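PDB 2NR9: rhomboid protease GlpG from Haemophilus influenzae, which probably cleaves transmembrane segments of membrane proteins within the lipid bilayer, using a catalytic serine–histidine dyad. Local coordinates for residues Leu15-Gln27 with His56-Phe68. The protein carries 2 engineered substitutions. Sequence-based numbering, arbitrary orientation.
Sequences LTALCVLIYIAQQ and HTLVHLSNLHILF. Engineered in segment 15-27: Ile24 (natural residue Leu). With PQE (3,6,12,15,18,21,24-heptaoxahexatriacontan-1-ol), chain F.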
# COMPACT_ATOMS: atom_id res chain seq x y z
N LEU A 15 3.61 6.88 8.54
CA LEU A 15 3.16 6.94 7.14
C LEU A 15 1.77 7.55 7.01
O LEU A 15 1.50 8.33 6.08
CB LEU A 15 3.22 5.55 6.49
CG LEU A 15 4.62 5.00 6.23
CD1 LEU A 15 4.57 3.54 5.78
CD2 LEU A 15 5.36 5.87 5.21
N THR A 16 0.89 7.21 7.93
CA THR A 16 -0.45 7.78 7.92
C THR A 16 -0.39 9.29 8.15
O THR A 16 -0.93 10.07 7.37
CB THR A 16 -1.34 7.11 8.98
OG1 THR A 16 -1.34 5.69 8.77
CG2 THR A 16 -2.76 7.64 8.91
N ALA A 17 0.35 9.69 9.18
CA ALA A 17 0.49 11.11 9.52
C ALA A 17 1.18 11.92 8.40
O ALA A 17 0.87 13.10 8.22
CB ALA A 17 1.23 11.28 10.84
N LEU A 18 2.11 11.30 7.69
CA LEU A 18 2.79 11.97 6.57
C LEU A 18 1.80 12.25 5.45
O LEU A 18 1.83 13.32 4.83
CB LEU A 18 3.96 11.14 6.04
CG LEU A 18 5.32 11.31 6.72
CD1 LEU A 18 6.34 10.38 6.09
CD2 LEU A 18 5.78 12.76 6.63
N CYS A 19 0.98 11.25 5.14
CA CYS A 19 -0.04 11.40 4.11
C CYS A 19 -0.99 12.53 4.46
O CYS A 19 -1.30 13.37 3.62
CB CYS A 19 -0.82 10.10 3.90
SG CYS A 19 0.10 8.80 2.98
N VAL A 20 -1.45 12.55 5.71
CA VAL A 20 -2.36 13.60 6.17
C VAL A 20 -1.70 14.98 6.06
O VAL A 20 -2.33 15.94 5.61
CB VAL A 20 -2.81 13.39 7.64
CG1 VAL A 20 -3.71 14.55 8.09
CG2 VAL A 20 -3.54 12.06 7.78
N LEU A 21 -0.43 15.07 6.46
CA LEU A 21 0.28 16.35 6.44
C LEU A 21 0.51 16.88 5.03
O LEU A 21 0.39 18.08 4.78
CB LEU A 21 1.60 16.25 7.19
CG LEU A 21 1.48 16.00 8.69
CD1 LEU A 21 2.86 15.89 9.33
CD2 LEU A 21 0.68 17.11 9.35
N ILE A 22 0.84 15.98 4.11
CA ILE A 22 1.05 16.36 2.74
C ILE A 22 -0.27 16.76 2.06
O ILE A 22 -0.33 17.76 1.35
CB ILE A 22 1.79 15.26 1.96
CG1 ILE A 22 3.23 15.14 2.49
CG2 ILE A 22 1.82 15.59 0.47
CD1 ILE A 22 3.95 13.90 2.03
N TYR A 23 -1.35 16.05 2.39
CA TYR A 23 -2.67 16.40 1.84
C TYR A 23 -3.10 17.77 2.34
O TYR A 23 -3.44 18.65 1.55
CB TYR A 23 -3.72 15.35 2.21
CG TYR A 23 -5.06 15.52 1.51
CD1 TYR A 23 -5.20 15.22 0.16
CD2 TYR A 23 -6.20 15.91 2.22
CE1 TYR A 23 -6.43 15.34 -0.48
CE2 TYR A 23 -7.43 16.03 1.59
CZ TYR A 23 -7.54 15.74 0.24
OH TYR A 23 -8.75 15.85 -0.41
N ILE A 24 -3.05 17.97 3.66
CA ILE A 24 -3.39 19.27 4.23
C ILE A 24 -2.60 20.36 3.51
O ILE A 24 -3.15 21.38 3.13
CB ILE A 24 -3.11 19.32 5.74
CG1 ILE A 24 -3.99 18.32 6.49
CG2 ILE A 24 -3.39 20.73 6.28
CD1 ILE A 24 -5.48 18.67 6.47
N ALA A 25 -1.30 20.12 3.32
CA ALA A 25 -0.46 21.07 2.61
C ALA A 25 -1.01 21.32 1.20
O ALA A 25 -1.01 22.46 0.72
CB ALA A 25 0.98 20.56 2.54
N GLN A 26 -1.49 20.26 0.55
CA GLN A 26 -2.06 20.41 -0.79
C GLN A 26 -3.21 21.42 -0.79
O GLN A 26 -3.43 22.11 -1.78
CB GLN A 26 -2.57 19.06 -1.32
CG GLN A 26 -1.48 18.03 -1.59
CD GLN A 26 -2.03 16.70 -2.06
OE1 GLN A 26 -1.74 15.66 -1.48
NE2 GLN A 26 -2.85 16.73 -3.10
N GLN A 27 -3.90 21.54 0.34
CA GLN A 27 -5.10 22.38 0.44
C GLN A 27 -4.88 23.86 0.80
O GLN A 27 -5.77 24.69 0.60
CB GLN A 27 -6.11 21.76 1.42
CG GLN A 27 -6.30 20.25 1.29
CD GLN A 27 -6.89 19.83 -0.05
OE1 GLN A 27 -7.85 20.42 -0.53
NE2 GLN A 27 -6.36 18.75 -0.61
N HIS A 56 5.28 9.20 -4.83
CA HIS A 56 3.96 9.34 -5.45
C HIS A 56 2.84 8.80 -4.56
O HIS A 56 1.67 9.17 -4.73
CB HIS A 56 3.94 8.64 -6.81
CG HIS A 56 4.34 7.20 -6.76
ND1 HIS A 56 3.43 6.18 -6.56
CD2 HIS A 56 5.55 6.60 -6.86
CE1 HIS A 56 4.06 5.02 -6.57
NE2 HIS A 56 5.35 5.25 -6.73
N THR A 57 3.20 7.96 -3.60
CA THR A 57 2.23 7.31 -2.72
C THR A 57 1.75 8.20 -1.57
O THR A 57 0.82 7.85 -0.86
CB THR A 57 2.81 6.03 -2.08
OG1 THR A 57 3.88 6.38 -1.19
CG2 THR A 57 3.32 5.08 -3.15
N LEU A 58 2.43 9.32 -1.39
CA LEU A 58 2.12 10.24 -0.29
C LEU A 58 1.15 11.37 -0.69
O LEU A 58 0.81 12.21 0.14
CB LEU A 58 3.41 10.84 0.25
CG LEU A 58 4.20 10.12 1.35
CD1 LEU A 58 3.88 8.64 1.48
CD2 LEU A 58 5.70 10.38 1.23
N VAL A 59 0.78 11.42 -1.96
CA VAL A 59 -0.12 12.45 -2.46
C VAL A 59 -1.50 11.87 -2.77
O VAL A 59 -1.62 10.80 -3.36
CB VAL A 59 0.44 13.14 -3.73
CG1 VAL A 59 -0.50 14.25 -4.19
CG2 VAL A 59 1.84 13.69 -3.47
N HIS A 60 -2.55 12.59 -2.37
CA HIS A 60 -3.91 12.15 -2.61
C HIS A 60 -4.72 13.21 -3.35
O HIS A 60 -4.40 14.40 -3.31
CB HIS A 60 -4.57 11.68 -1.30
CG HIS A 60 -4.02 10.38 -0.80
ND1 HIS A 60 -2.82 10.29 -0.12
CD2 HIS A 60 -4.44 9.11 -0.99
CE1 HIS A 60 -2.55 9.02 0.12
NE2 HIS A 60 -3.52 8.28 -0.40
N LEU A 61 -5.75 12.77 -4.06
CA LEU A 61 -6.49 13.65 -4.96
C LEU A 61 -7.89 14.06 -4.49
O LEU A 61 -8.53 14.91 -5.10
CB LEU A 61 -6.53 13.05 -6.36
CG LEU A 61 -5.16 12.61 -6.89
CD1 LEU A 61 -5.27 11.85 -8.21
CD2 LEU A 61 -4.21 13.79 -7.02
N SER A 62 -8.38 13.43 -3.42
CA SER A 62 -9.68 13.79 -2.87
C SER A 62 -9.80 13.34 -1.41
O SER A 62 -8.97 12.57 -0.92
CB SER A 62 -10.82 13.19 -3.70
OG SER A 62 -10.88 11.78 -3.57
N ASN A 63 -10.84 13.83 -0.74
CA ASN A 63 -11.09 13.48 0.66
C ASN A 63 -11.44 12.01 0.85
O ASN A 63 -11.09 11.40 1.86
CB ASN A 63 -12.18 14.38 1.26
CG ASN A 63 -11.79 15.85 1.29
OD1 ASN A 63 -12.65 16.73 1.41
ND2 ASN A 63 -10.50 16.12 1.19
N LEU A 64 -12.17 11.44 -0.11
CA LEU A 64 -12.53 10.02 -0.06
C LEU A 64 -11.32 9.17 -0.44
O LEU A 64 -11.09 8.10 0.12
CB LEU A 64 -13.70 9.72 -1.00
CG LEU A 64 -15.08 10.22 -0.58
CD1 LEU A 64 -16.11 10.01 -1.69
CD2 LEU A 64 -15.53 9.52 0.70
N HIS A 65 -10.56 9.66 -1.41
CA HIS A 65 -9.37 8.97 -1.84
C HIS A 65 -8.48 8.68 -0.63
O HIS A 65 -8.22 7.52 -0.30
CB HIS A 65 -8.64 9.81 -2.89
CG HIS A 65 -7.47 9.12 -3.52
ND1 HIS A 65 -6.32 9.78 -3.88
CD2 HIS A 65 -7.24 7.80 -3.77
CE1 HIS A 65 -5.45 8.92 -4.38
NE2 HIS A 65 -5.98 7.71 -4.31
N ILE A 66 -8.14 9.73 0.10
CA ILE A 66 -7.26 9.60 1.25
C ILE A 66 -7.96 8.94 2.45
O ILE A 66 -7.33 8.19 3.19
CB ILE A 66 -6.64 10.97 1.65
CG1 ILE A 66 -5.54 10.78 2.68
CG2 ILE A 66 -7.71 11.93 2.15
CD1 ILE A 66 -4.82 12.06 3.03
N LEU A 67 -9.26 9.16 2.58
CA LEU A 67 -10.02 8.58 3.69
C LEU A 67 -10.07 7.05 3.61
O LEU A 67 -9.88 6.37 4.62
CB LEU A 67 -11.44 9.14 3.74
CG LEU A 67 -12.30 8.61 4.89
CD1 LEU A 67 -11.65 8.91 6.23
CD2 LEU A 67 -13.71 9.18 4.82
N PHE A 68 -10.36 6.53 2.43
CA PHE A 68 -10.41 5.08 2.24
C PHE A 68 -9.02 4.46 2.27
O PHE A 68 -8.80 3.45 2.93
CB PHE A 68 -11.17 4.71 0.97
CG PHE A 68 -12.67 4.73 1.14
CD1 PHE A 68 -13.35 5.92 1.36
CD2 PHE A 68 -13.41 3.56 1.06
CE1 PHE A 68 -14.73 5.94 1.52
CE2 PHE A 68 -14.79 3.57 1.22
CZ PHE A 68 -15.45 4.76 1.44
O47 PQE F . -11.91 20.04 0.82
C68 PQE F . -12.57 19.32 -0.24
C52 PQE F . -11.52 18.63 -1.11
O70 PQE F . -12.18 17.88 -2.14
C55 PQE F . -12.35 16.51 -1.78
C58 PQE F . -13.34 15.85 -2.73
O71 PQE F . -13.84 14.65 -2.15
C61 PQE F . -15.24 14.74 -1.85
C62 PQE F . -15.57 16.15 -1.40
C63 PQE F . -16.50 16.15 -0.18
C66 PQE F . -16.18 14.98 0.75
C67 PQE F . -15.30 15.42 1.91
O72 PQE F . -14.95 14.29 2.69
C65 PQE F . -14.12 14.65 3.80
C64 PQE F . -13.68 13.39 4.56
O73 PQE F . -12.68 13.73 5.51
C60 PQE F . -11.56 14.39 4.91
C59 PQE F . -10.26 13.84 5.51
O74 PQE F . -9.15 14.61 5.04
C57 PQE F . -7.92 13.90 5.17
C56 PQE F . -7.88 13.15 6.50
O75 PQE F . -7.92 11.74 6.27
C54 PQE F . -8.52 11.05 7.37
C53 PQE F . -8.19 9.56 7.27
O76 PQE F . -7.79 9.07 8.55
C51 PQE F . -8.38 7.80 8.84
C50 PQE F . -7.76 7.21 10.11
C49 PQE F . -8.07 5.72 10.23
C48 PQE F . -8.73 5.40 11.56
C47 PQE F . -9.12 3.92 11.63
C46 PQE F . -10.63 3.75 11.74
C45 PQE F . -11.06 2.34 11.34
C44 PQE F . -12.57 2.25 11.19
C43 PQE F . -13.02 0.80 10.95
C42 PQE F . -14.11 0.39 11.94
C41 PQE F . -15.16 -0.49 11.26
C40 PQE F . -16.56 -0.06 11.65
O HOH W 1 -1.60 12.48 0.86
O HOH W 2 -7.40 17.88 -3.64
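Gln26, near the C-terminal end of the first transmembrane helix of the rhomboid fold, grips the backbone of His60 with both ends of its amide. His60 N donates to Gln26 OE1 on a lone pair in the carbonyl plane (3.3 Å, 161° at the hydrogen), while Gln26 NE2 returns a shorter bond to His60 O at 2.8 Å. With its chain extended beyond CG (chi2 178°), Gln26 reaches the non-helical stretch before helix 63-84, and the paired bonds fix the rotation of its amide. Val59 crosses the Gln26 side chain obliquely, with CG1 3.3 Å from Gln26 OE1.

Apolar packing flanks this grip. Ile22 lays CD1 against Leu58 CB at 3.6 Å, and Ile34 and Met38 of helix 31-38 also touch Ile22. Tyr23 swings CG anti to its own N (chi1 -171°), carrying the ring across to residues 63-68, the first turns of helix 63-84, which run nearly antiparallel to 15-27. Ile66 CG2 sits over the centre of one ring face in a CH-pi contact (4.2 Å to the centroid), and Gln27 NE2 lies off-centre over the opposite face; Ile66 CD1 packs against Tyr23 CB at 3.6 Å. Bound PQE runs along this surface, touching Tyr23, Asn63 and Ile66.

The His60 side chain lies about 7 Å from that of the nucleophile Ser116, so the contact backs onto the active-site region. Cys19 SG meets the His60 ring at its edge, and Asn69 OD1 makes a weak hydrogen bond with His60 NE2. On the ring's other nitrogen, a water lies 2.7 Å from His60 ND1 and donates to Cys19 O and Leu58 O.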